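Local coordinates for protein sialidase B (Streptococcus pneumoniae serotype 4, PDB 4XJW) that cleaves terminal sialic acid from oligosaccharides, glycoproteins and glycolipids, acting as an intramolecular trans-sialidase of glycosyl hydrolase family 33, at residues 567-573 with 585-591. The protein carries 1 engineered substitution. Sequence-based numbering, arbitrary orientation.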
loop_
_atom_site.group_PDB
_atom_site.type_symbol
_atom_site.label_atom_id
_atom_site.label_comp_id
_atom_site.label_asym_id
_atom_site.label_seq_id
_atom_site.Cartn_x
_atom_site.Cartn_y
_atom_site.Cartn_z
ATOM N N LYS A 567 -23.996 17.941 -15.783
ATOM C CA LYS A 567 -23.076 18.831 -15.078
ATOM C C LYS A 567 -21.654 18.277 -15.074
ATOM O O LYS A 567 -21.443 17.077 -15.260
ATOM C CB LYS A 567 -23.553 19.069 -13.639
ATOM C CG LYS A 567 -25.006 19.532 -13.544
ATOM C CD LYS A 567 -25.300 20.233 -12.227
ATOM C CE LYS A 567 -24.828 21.676 -12.259
ATOM N NZ LYS A 567 -25.041 22.355 -10.955
ATOM N N GLU A 568 -20.681 19.158 -14.888
ATOM C CA GLU A 568 -19.295 18.719 -14.809
ATOM C C GLU A 568 -19.094 18.066 -13.455
ATOM O O GLU A 568 -19.721 18.457 -12.463
ATOM C CB GLU A 568 -18.346 19.887 -15.004
ATOM C CG GLU A 568 -18.529 20.545 -16.369
ATOM C CD GLU A 568 -17.630 21.744 -16.579
ATOM O OE1 GLU A 568 -16.597 21.841 -15.884
ATOM O OE2 GLU A 568 -17.955 22.585 -17.446
ATOM N N ALA A 569 -18.212 17.073 -13.411
ATOM C CA ALA A 569 -18.139 16.212 -12.237
ATOM C C ALA A 569 -16.722 16.000 -11.716
ATOM O O ALA A 569 -15.773 15.866 -12.496
ATOM C CB ALA A 569 -18.800 14.885 -12.535
ATOM N N VAL A 570 -16.614 15.954 -10.389
ATOM C CA VAL A 570 -15.381 15.618 -9.695
ATOM C C VAL A 570 -15.633 14.329 -8.922
ATOM O O VAL A 570 -16.736 14.116 -8.415
ATOM C CB VAL A 570 -14.987 16.756 -8.746
ATOM C CG1 VAL A 570 -13.908 16.336 -7.758
ATOM C CG2 VAL A 570 -14.540 17.950 -9.558
ATOM N N ILE A 571 -14.639 13.445 -8.863
ATOM C CA ILE A 571 -14.783 12.223 -8.081
ATOM C C ILE A 571 -13.679 12.140 -7.030
ATOM O O ILE A 571 -12.497 12.301 -7.343
ATOM C CB ILE A 571 -14.796 10.962 -8.959
ATOM C CG1 ILE A 571 -15.864 11.103 -10.047
ATOM C CG2 ILE A 571 -15.049 9.722 -8.105
ATOM C CD1 ILE A 571 -15.832 10.003 -11.089
ATOM N N LEU A 572 -14.080 11.932 -5.776
ATOM C CA LEU A 572 -13.146 11.771 -4.672
ATOM C C LEU A 572 -13.125 10.310 -4.214
ATOM O O LEU A 572 -14.153 9.635 -4.231
ATOM C CB LEU A 572 -13.577 12.651 -3.496
ATOM C CG LEU A 572 -13.684 14.162 -3.639
ATOM C CD1 LEU A 572 -13.990 14.768 -2.262
ATOM C CD2 LEU A 572 -12.416 14.779 -4.205
ATOM N N SER A 573 -11.958 9.838 -3.786
ATOM C CA SER A 573 -11.819 8.511 -3.179
ATOM C C SER A 573 -11.205 8.669 -1.790
ATOM O O SER A 573 -10.165 9.312 -1.648
ATOM C CB SER A 573 -10.915 7.637 -4.046
ATOM O OG SER A 573 -10.450 6.508 -3.344
ATOM N N GLN A 585 -15.159 4.921 -0.004
ATOM C CA GLN A 585 -16.181 5.424 -0.921
ATOM C C GLN A 585 -15.580 6.152 -2.105
ATOM O O GLN A 585 -14.499 6.728 -2.014
ATOM C CB GLN A 585 -17.130 6.391 -0.203
ATOM C CG GLN A 585 -17.980 5.749 0.875
ATOM C CD GLN A 585 -19.025 6.697 1.437
ATOM O OE1 GLN A 585 -19.017 7.899 1.151
ATOM N NE2 GLN A 585 -19.922 6.162 2.261
ATOM N N LEU A 586 -16.305 6.129 -3.214
ATOM C CA LEU A 586 -16.118 7.136 -4.241
ATOM C C LEU A 586 -17.259 8.116 -4.065
ATOM O O LEU A 586 -18.418 7.706 -3.927
ATOM C CB LEU A 586 -16.185 6.546 -5.641
ATOM C CG LEU A 586 -15.175 5.476 -6.004
ATOM C CD1 LEU A 586 -15.255 5.236 -7.500
ATOM C CD2 LEU A 586 -13.770 5.880 -5.615
ATOM N N VAL A 587 -16.941 9.403 -4.064
ATOM C CA VAL A 587 -17.970 10.423 -3.892
ATOM C C VAL A 587 -17.993 11.278 -5.152
ATOM O O VAL A 587 -16.979 11.871 -5.520
ATOM C CB VAL A 587 -17.717 11.280 -2.636
ATOM C CG1 VAL A 587 -18.879 12.233 -2.403
ATOM C CG2 VAL A 587 -17.509 10.384 -1.393
ATOM N N VAL A 588 -19.144 11.321 -5.827
ATOM C CA VAL A 588 -19.279 12.091 -7.057
ATOM C C VAL A 588 -19.893 13.458 -6.766
ATOM O O VAL A 588 -20.980 13.539 -6.192
ATOM C CB VAL A 588 -20.160 11.356 -8.083
ATOM C CG1 VAL A 588 -20.275 12.168 -9.364
ATOM C CG2 VAL A 588 -19.611 9.961 -8.384
ATOM N N GLY A 589 -19.185 14.521 -7.139
ATOM C CA GLY A 589 -19.689 15.874 -6.953
ATOM C C GLY A 589 -19.921 16.578 -8.275
ATOM O O GLY A 589 -19.115 16.454 -9.202
ATOM N N LEU A 590 -21.023 17.321 -8.367
ATOM C CA LEU A 590 -21.334 18.077 -9.580
ATOM C C LEU A 590 -21.040 19.556 -9.358
ATOM O O LEU A 590 -21.381 20.112 -8.304
ATOM C CB LEU A 590 -22.800 17.892 -9.962
ATOM C CG LEU A 590 -23.300 16.453 -10.035
ATOM C CD1 LEU A 590 -24.724 16.394 -10.553
ATOM C CD2 LEU A 590 -22.379 15.606 -10.897
ATOM N N VAL A 591 -20.402 20.187 -10.340
ATOM C CA VAL A 591 -19.975 21.574 -10.213
ATOM C C VAL A 591 -21.093 22.548 -10.573
ATOM O O VAL A 591 -21.726 22.427 -11.625
ATOM C CB VAL A 591 -18.733 21.871 -11.090
ATOM C CG1 VAL A 591 -18.310 23.324 -10.948
ATOM C CG2 VAL A 591 -17.585 20.942 -10.719
HETATM O O HOH W 1 -21.299 21.920 -14.227
#
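Ile571 and Val588 face each other across the hairpin of strands 569-575 and 584-592, the two middle strands of a four-stranded antiparallel blade of the sialidase beta-propeller. Val570 and Gly589 exchange two backbone hydrogen bonds, as do Leu572 and Val587. The bond from Gly589 N to Val570 O is 2.8 Å and nearly straight, 176° at the hydrogen.

The buried part is tight. On one face, Ile571 CG2 reaches Leu586 CB at 4.2 Å. With chi1 at -54°, CG2 lies anti to the backbone N, and this is the methyl that meets Leu586. Leu586 CD2 lies 3.7 Å from Ser573 CB. Ser573 OG bonds to Tyr613 OH and Ser616 OG, close in sequence to Tyr615, the probable nucleophile. On the other face, Leu572 and Val587 meet through their CB atoms, and both touch Trp600.

Side chains are looser at Lys567 and Glu568, which are partly exposed. Val591 N still bonds to Glu568 O at 2.8 Å. Lys567 CE comes 3.3 Å from Val591 O. A water accepts from Glu568 N and donates to Val591 O. The Glu568 carboxylate makes salt bridges with Lys559 and Lys593.

Backbone bonds thus join two mostly apolar faces, with Ser573 the buried polar exception, while water and salt bridges serve the 567-568/591 end.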